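Local structure of nuclear transport factor 2 family protein (Rhodopseudomonas palustris, 3DM8) at residues H14-D19 and E23-I28; I33-Y38 and E58-I63. The protein is of unknown function but belongs to the SnoaL-like group of the NTF2 superfamily and may be an isomerase. One frame throughout, in Å; residues are numbered along the deposited sequence.

How the interactions relate
Both contacts belong to one NTF2-like fold, at different depths: interaction 1 pairs two helices, and interaction 2 seats a third on the sheet. Interaction 1 joins helix 5-19 to the short helix 23-28 across a tight turn and is only partly buried: a salt bridge sits at its surface and a small apolar pair beneath. Interaction 2 lies in the core, where strand 33-38 of the curved sheet meets helix 53-66 through aromatic, aliphatic and sulfur atoms, its charged groups turned away from the interface. The two touch through helix 53-66. Leu25 CD2 lies 3.9 Å from Cys60 CB, and Leu17 CD2 packs against Cys60 O and Ile63 CG2, so that the underside of interaction 1 rests on the helix of interaction 2.

Interaction 1: H14-D19 and E23-I28; sequences HRALND and EELATI
Arg15 and Glu24 form a salt bridge across the outer side of the two helices. The contact is made by NE, the nitrogen nearest the aliphatic chain: Arg15 NE lies 3.1 Å from Glu24 OE2 and 3.2 Å from Glu24 OE1, and so faces both oxygens. Glu24 OE2 sits at the guanidinium edge, in its plane, yet the carboxylate is turned 82° to that plane, so the two groups do not form the flat, two-nitrogen pairing that arginine can make. The hydrogen bond from Arg15 NE to Glu24 OE2 is weak, because it is bent to 136° at the hydrogen. The Arg15 side chain is extended from CG to NE, which carries the charge far enough to span the gap; Arg15 CD also comes alongside the carboxylate, 3.4 Å from Glu24 OE2. Long, flexible, charged residues suit this margin, where Glu24 is exposed and Arg15 partly so.

The two helices form the N-terminal helical pair that packs beside helix 53-66 in the NTF2-like fold, and a short turn of residues 20-22 reverses the chain between them. Arg15 also joins Gln21 of that turn by a backbone hydrogen bond.

Deeper in, Ala16 CB meets Leu25 CD2 at 3.7 Å. The small methyl of Ala16 lets the helices come close, with the CA atoms of Ala16 and Leu25 6.8 Å apart, while the branched Leu25 fills more of the buried side. With CG anti to the backbone N, Leu25 sends its CD2 branch to Ala16, and its side chain also touches Phe9 and Leu57.

Interaction 2: I33-Y38 and E58-I63; sequences IDWAIY and EVCRQI. With CE9 (dodecyl nona ethylene glycol ether), chain B.
Trp35, which follows Asp34 on strand 33-38, meets Val59 and Cys60 of helix segment 58-63, chiefly with the benzo part of its indole. Asp34 itself belongs to the other face of the strand: its OD1 forms a salt bridge with Arg120, and its OD2 lies 3.7 Å from C33 of the bound dodecyl nona ethylene glycol ether, a packing contact.

At Trp35, CG anti to the backbone N (chi1 170°) projects the indole towards the helix. Val59 CG1 lies 4.0 Å from Trp35 CZ2, close to NE1 as well, and approaches the ring at a slant. Cys60 SG is 4.2 Å from Trp35 CH2 and 5.1 Å from the centroid of the six-membered ring, 50° off its normal, an oblique sulfur-aromatic contact. A large flat side chain suits this site because the axes of segments 33-38 and 58-63 are 11.8 Å apart at closest approach; the indole bridges much of that distance.

This is the helix-on-sheet packing of the NTF2-like cone, with helix 53-66 against the concave side of the bent sheet; segments 33-38 and 58-63 run at 36° to each other. Beta-branched Val59 and Ile37 and the small thiol of Cys60 suit such a buried, apolar interface.

Ile37 points the same way as Trp35, and its CD1 lies 4.4 Å from Val59 CG1. Beyond it Tyr38 turns to the second subunit, where Arg104 of that chain forms a cation-pi contact with its ring.

Interaction 1: H14-D19 and E23-I28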
loop_
_atom_site.group_PDB
_atom_site.type_symbol
_atom_site.label_atom_id
_atom_site.label_comp_id
_atom_site.label_asym_id
_atom_site.label_seq_id
_atom_site.Cartn_x
_atom_site.Cartn_y
_atom_site.Cartn_z
ATOM N N HIS A 14 -4.997 -18.625 -3.517
ATOM C CA HIS A 14 -5.185 -18.938 -4.944
ATOM C C HIS A 14 -6.191 -20.053 -5.154
ATOM O O HIS A 14 -7.124 -19.970 -5.988
ATOM C CB HIS A 14 -3.842 -19.368 -5.557
ATOM C CG HIS A 14 -3.903 -19.654 -7.020
ATOM N ND1 HIS A 14 -3.391 -18.781 -7.969
ATOM C CD2 HIS A 14 -4.360 -20.729 -7.702
ATOM C CE1 HIS A 14 -3.546 -19.312 -9.172
ATOM N NE2 HIS A 14 -4.162 -20.473 -9.038
ATOM N N ARG A 15 -6.001 -21.116 -4.394
ATOM C CA ARG A 15 -6.915 -22.268 -4.458
ATOM C C ARG A 15 -8.349 -21.827 -4.159
ATOM O O ARG A 15 -9.299 -22.265 -4.802
ATOM C CB ARG A 15 -6.500 -23.378 -3.475
ATOM C CG ARG A 15 -5.155 -23.965 -3.788
ATOM C CD ARG A 15 -5.047 -25.317 -3.159
ATOM N NE ARG A 15 -3.720 -25.905 -3.294
ATOM C CZ ARG A 15 -3.352 -26.699 -4.296
ATOM N NH1 ARG A 15 -4.201 -26.979 -5.283
ATOM N NH2 ARG A 15 -2.124 -27.195 -4.323
ATOM N N ALA A 16 -8.492 -20.928 -3.182
ATOM C CA ALA A 16 -9.810 -20.551 -2.709
ATOM C C ALA A 16 -10.438 -19.664 -3.772
ATOM O O ALA A 16 -11.582 -19.888 -4.194
ATOM C CB ALA A 16 -9.780 -19.862 -1.353
ATOM N N LEU A 17 -9.683 -18.690 -4.257
ATOM C CA LEU A 17 -10.278 -17.693 -5.151
ATOM C C LEU A 17 -10.530 -18.259 -6.525
ATOM O O LEU A 17 -11.523 -17.918 -7.193
ATOM C CB LEU A 17 -9.398 -16.451 -5.272
ATOM C CG LEU A 17 -9.188 -15.679 -3.978
ATOM C CD1 LEU A 17 -8.485 -14.338 -4.305
ATOM C CD2 LEU A 17 -10.442 -15.468 -3.130
ATOM N N ASN A 18 -9.627 -19.125 -6.976
ATOM C CA ASN A 18 -9.713 -19.574 -8.358
ATOM C C ASN A 18 -10.448 -20.875 -8.489
ATOM O O ASN A 18 -11.274 -21.070 -9.408
ATOM C CB ASN A 18 -8.354 -19.590 -9.049
ATOM C CG ASN A 18 -8.105 -18.281 -9.801
ATOM O OD1 ASN A 18 -8.597 -17.228 -9.379
ATOM N ND2 ASN A 18 -7.393 -18.345 -10.922
ATOM N N ASP A 19 -10.214 -21.767 -7.540
ATOM C CA ASP A 19 -10.788 -23.137 -7.658
ATOM C C ASP A 19 -11.924 -23.407 -6.688
ATOM O O ASP A 19 -12.493 -24.501 -6.666
ATOM C CB ASP A 19 -9.703 -24.208 -7.472
ATOM C CG ASP A 19 -8.651 -24.159 -8.543
ATOM O OD1 ASP A 19 -7.466 -23.936 -8.233
ATOM O OD2 ASP A 19 -9.004 -24.309 -9.720
ATOM N N GLU A 23 -10.152 -25.327 1.828
ATOM C CA GLU A 23 -9.671 -26.067 3.010
ATOM C C GLU A 23 -8.304 -25.578 3.484
ATOM O O GLU A 23 -8.083 -25.454 4.689
ATOM C CB GLU A 23 -9.654 -27.573 2.762
ATOM C CG GLU A 23 -11.021 -28.140 2.371
ATOM C CD GLU A 23 -11.524 -27.697 0.953
ATOM O OE1 GLU A 23 -10.729 -27.564 -0.013
ATOM O OE2 GLU A 23 -12.763 -27.504 0.817
ATOM N N GLU A 24 -7.397 -25.330 2.547
ATOM C CA GLU A 24 -6.023 -24.899 2.896
ATOM C C GLU A 24 -6.022 -23.511 3.475
ATOM O O GLU A 24 -5.257 -23.221 4.374
ATOM C CB GLU A 24 -5.059 -24.900 1.698
ATOM C CG GLU A 24 -4.553 -26.256 1.267
ATOM C CD GLU A 24 -3.560 -26.188 0.075
ATOM O OE1 GLU A 24 -3.226 -27.265 -0.424
ATOM O OE2 GLU A 24 -3.107 -25.079 -0.341
ATOM N N LEU A 25 -6.896 -22.661 2.950
ATOM C CA LEU A 25 -7.014 -21.311 3.440
ATOM C C LEU A 25 -7.530 -21.337 4.870
ATOM O O LEU A 25 -7.086 -20.583 5.696
ATOM C CB LEU A 25 -7.921 -20.464 2.570
ATOM C CG LEU A 25 -8.131 -19.000 2.915
ATOM C CD1 LEU A 25 -6.817 -18.275 2.894
ATOM C CD2 LEU A 25 -9.076 -18.350 1.909
ATOM N N ALA A 26 -8.528 -22.151 5.115
ATOM C CA ALA A 26 -9.129 -22.231 6.450
ATOM C C ALA A 26 -8.116 -22.704 7.485
ATOM O O ALA A 26 -8.172 -22.282 8.671
ATOM C CB ALA A 26 -10.378 -23.128 6.438
ATOM N N THR A 27 -7.178 -23.553 7.058
ATOM C CA THR A 27 -6.161 -24.072 7.979
ATOM C C THR A 27 -5.219 -22.970 8.422
ATOM O O THR A 27 -4.767 -22.905 9.570
ATOM C CB THR A 27 -5.376 -25.224 7.329
ATOM O OG1 THR A 27 -6.302 -26.292 7.124
ATOM C CG2 THR A 27 -4.274 -25.700 8.196
ATOM N N ILE A 28 -4.923 -22.108 7.474
ATOM C CA ILE A 28 -3.869 -21.096 7.629
ATOM C C ILE A 28 -4.330 -19.832 8.283
ATOM O O ILE A 28 -3.538 -19.145 8.876
ATOM C CB ILE A 28 -3.144 -20.794 6.292
ATOM C CG1 ILE A 28 -1.769 -20.151 6.549
ATOM C CG2 ILE A 28 -3.935 -19.901 5.395
ATOM C CD1 ILE A 28 -0.791 -20.242 5.288
#

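Interaction 2: I33-Y38 and E58-I63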
loop_
_atom_site.group_PDB
_atom_site.type_symbol
_atom_site.label_atom_id
_atom_site.label_comp_id
_atom_site.label_asym_id
_atom_site.label_seq_id
_atom_site.Cartn_x
_atom_site.Cartn_y
_atom_site.Cartn_z
ATOM N N ILE A 33 -7.834 -13.994 13.742
ATOM C CA ILE A 33 -7.192 -13.052 12.823
ATOM C C ILE A 33 -7.761 -11.632 12.925
ATOM O O ILE A 33 -8.984 -11.397 13.034
ATOM C CB ILE A 33 -7.260 -13.535 11.365
ATOM C CG1 ILE A 33 -6.434 -12.613 10.427
ATOM C CG2 ILE A 33 -8.747 -13.649 10.891
ATOM C CD1 ILE A 33 -6.135 -13.220 9.084
ATOM N N ASP A 34 -6.831 -10.673 12.845
ATOM C CA ASP A 34 -7.139 -9.235 12.815
ATOM C C ASP A 34 -6.843 -8.717 11.429
ATOM O O ASP A 34 -5.713 -8.636 11.015
ATOM C CB ASP A 34 -6.275 -8.534 13.854
ATOM C CG ASP A 34 -6.516 -7.057 13.968
ATOM O OD1 ASP A 34 -6.918 -6.382 13.002
ATOM O OD2 ASP A 34 -6.237 -6.562 15.106
ATOM N N TRP A 35 -7.917 -8.443 10.679
ATOM C CA TRP A 35 -7.856 -8.221 9.225
ATOM C C TRP A 35 -8.428 -6.892 8.787
ATOM O O TRP A 35 -9.447 -6.399 9.337
ATOM C CB TRP A 35 -8.689 -9.337 8.553
ATOM C CG TRP A 35 -9.020 -9.290 7.078
ATOM C CD1 TRP A 35 -10.000 -8.545 6.457
ATOM C CD2 TRP A 35 -8.523 -10.177 6.084
ATOM N NE1 TRP A 35 -10.063 -8.865 5.128
ATOM C CE2 TRP A 35 -9.171 -9.878 4.877
ATOM C CE3 TRP A 35 -7.584 -11.193 6.094
ATOM C CZ2 TRP A 35 -8.905 -10.569 3.714
ATOM C CZ3 TRP A 35 -7.267 -11.831 4.938
ATOM C CH2 TRP A 35 -7.905 -11.537 3.752
ATOM N N ALA A 36 -7.784 -6.280 7.790
ATOM C CA ALA A 36 -8.435 -5.113 7.111
ATOM C C ALA A 36 -7.950 -4.910 5.721
ATOM O O ALA A 36 -6.751 -4.934 5.432
ATOM C CB ALA A 36 -8.280 -3.769 7.950
ATOM N N ILE A 37 -8.900 -4.651 4.830
ATOM C CA ILE A 37 -8.558 -4.203 3.492
ATOM C C ILE A 37 -9.191 -2.862 3.313
ATOM O O ILE A 37 -10.374 -2.747 3.460
ATOM C CB ILE A 37 -9.087 -5.124 2.362
ATOM C CG1 ILE A 37 -8.578 -6.537 2.479
ATOM C CG2 ILE A 37 -8.699 -4.540 0.960
ATOM C CD1 ILE A 37 -9.402 -7.495 1.569
ATOM N N TYR A 38 -8.387 -1.848 3.026
ATOM C CA TYR A 38 -8.901 -0.480 2.995
ATOM C C TYR A 38 -9.442 -0.167 1.614
ATOM O O TYR A 38 -8.711 0.019 0.659
ATOM C CB TYR A 38 -7.829 0.541 3.413
ATOM C CG TYR A 38 -7.392 0.305 4.842
ATOM C CD1 TYR A 38 -6.180 -0.307 5.118
ATOM C CD2 TYR A 38 -8.218 0.625 5.911
ATOM C CE1 TYR A 38 -5.779 -0.563 6.378
ATOM C CE2 TYR A 38 -7.803 0.361 7.220
ATOM C CZ TYR A 38 -6.571 -0.250 7.427
ATOM O OH TYR A 38 -6.076 -0.541 8.682
ATOM N N GLU A 58 -15.552 -15.452 4.878
ATOM C CA GLU A 58 -16.683 -14.869 4.164
ATOM C C GLU A 58 -16.215 -13.799 3.168
ATOM O O GLU A 58 -16.666 -13.777 2.023
ATOM C CB GLU A 58 -17.739 -14.352 5.133
ATOM C CG GLU A 58 -18.876 -13.610 4.495
ATOM C CD GLU A 58 -19.736 -14.432 3.513
ATOM O OE1 GLU A 58 -19.668 -15.699 3.508
ATOM O OE2 GLU A 58 -20.533 -13.745 2.798
ATOM N N VAL A 59 -15.312 -12.908 3.593
ATOM C CA VAL A 59 -14.678 -11.967 2.648
ATOM C C VAL A 59 -14.116 -12.713 1.434
ATOM O O VAL A 59 -14.301 -12.321 0.299
ATOM C CB VAL A 59 -13.597 -11.115 3.336
ATOM C CG1 VAL A 59 -12.618 -10.417 2.346
ATOM C CG2 VAL A 59 -14.248 -10.119 4.296
ATOM N N CYS A 60 -13.369 -13.790 1.701
ATOM C CA CYS A 60 -12.675 -14.477 0.642
ATOM C C CYS A 60 -13.654 -15.193 -0.281
ATOM O O CYS A 60 -13.397 -15.308 -1.481
ATOM C CB CYS A 60 -11.609 -15.440 1.177
ATOM S SG CYS A 60 -10.221 -14.549 1.942
ATOM N N ARG A 61 -14.790 -15.597 0.277
ATOM C CA ARG A 61 -15.866 -16.264 -0.505
ATOM C C ARG A 61 -16.492 -15.251 -1.478
ATOM O O ARG A 61 -16.709 -15.526 -2.642
ATOM C CB ARG A 61 -16.957 -16.855 0.392
ATOM C CG ARG A 61 -18.085 -17.545 -0.354
ATOM C CD ARG A 61 -19.342 -17.780 0.543
ATOM N NE ARG A 61 -20.013 -16.527 0.850
ATOM C CZ ARG A 61 -20.628 -15.788 -0.064
ATOM N NH1 ARG A 61 -20.653 -16.208 -1.302
ATOM N NH2 ARG A 61 -21.214 -14.637 0.252
ATOM N N GLN A 62 -16.762 -14.076 -0.953
ATOM C CA GLN A 62 -17.311 -12.991 -1.761
ATOM C C GLN A 62 -16.357 -12.556 -2.874
ATOM O O GLN A 62 -16.757 -12.305 -4.008
ATOM C CB GLN A 62 -17.624 -11.808 -0.880
ATOM C CG GLN A 62 -18.730 -12.054 0.084
ATOM C CD GLN A 62 -18.878 -10.881 1.044
ATOM O OE1 GLN A 62 -18.005 -10.595 1.848
ATOM N NE2 GLN A 62 -19.985 -10.187 0.941
ATOM N N ILE A 63 -15.080 -12.471 -2.554
ATOM C CA ILE A 63 -14.072 -12.126 -3.573
ATOM C C ILE A 63 -14.018 -13.234 -4.638
ATOM O O ILE A 63 -13.978 -12.947 -5.819
ATOM C CB ILE A 63 -12.632 -11.914 -2.978
ATOM C CG1 ILE A 63 -12.637 -10.689 -2.080
ATOM C CG2 ILE A 63 -11.628 -11.756 -4.106
ATOM C CD1 ILE A 63 -11.377 -10.537 -1.183
HETATM C C29 CE9 B . -12.479 -2.176 18.467
HETATM C C30 CE9 B . -12.167 -2.692 17.063
HETATM O O31 CE9 B . -11.035 -3.558 17.129
HETATM C C32 CE9 B . -10.663 -4.103 15.868
HETATM C C33 CE9 B . -9.413 -4.940 16.061
HETATM O O34 CE9 B . -9.727 -6.025 16.922
HETATM C C35 CE9 B . -8.762 -6.164 17.952
HETATM C C36 CE9 B . -8.693 -7.613 18.382
HETATM O O37 CE9 B . -9.482 -7.759 19.555
HETATM C C38 CE9 B . -8.940 -7.046 20.658
HETATM C C39 CE9 B . -10.033 -6.213 21.306
HETATM O OXT CE9 B . -10.017 -6.496 22.708
#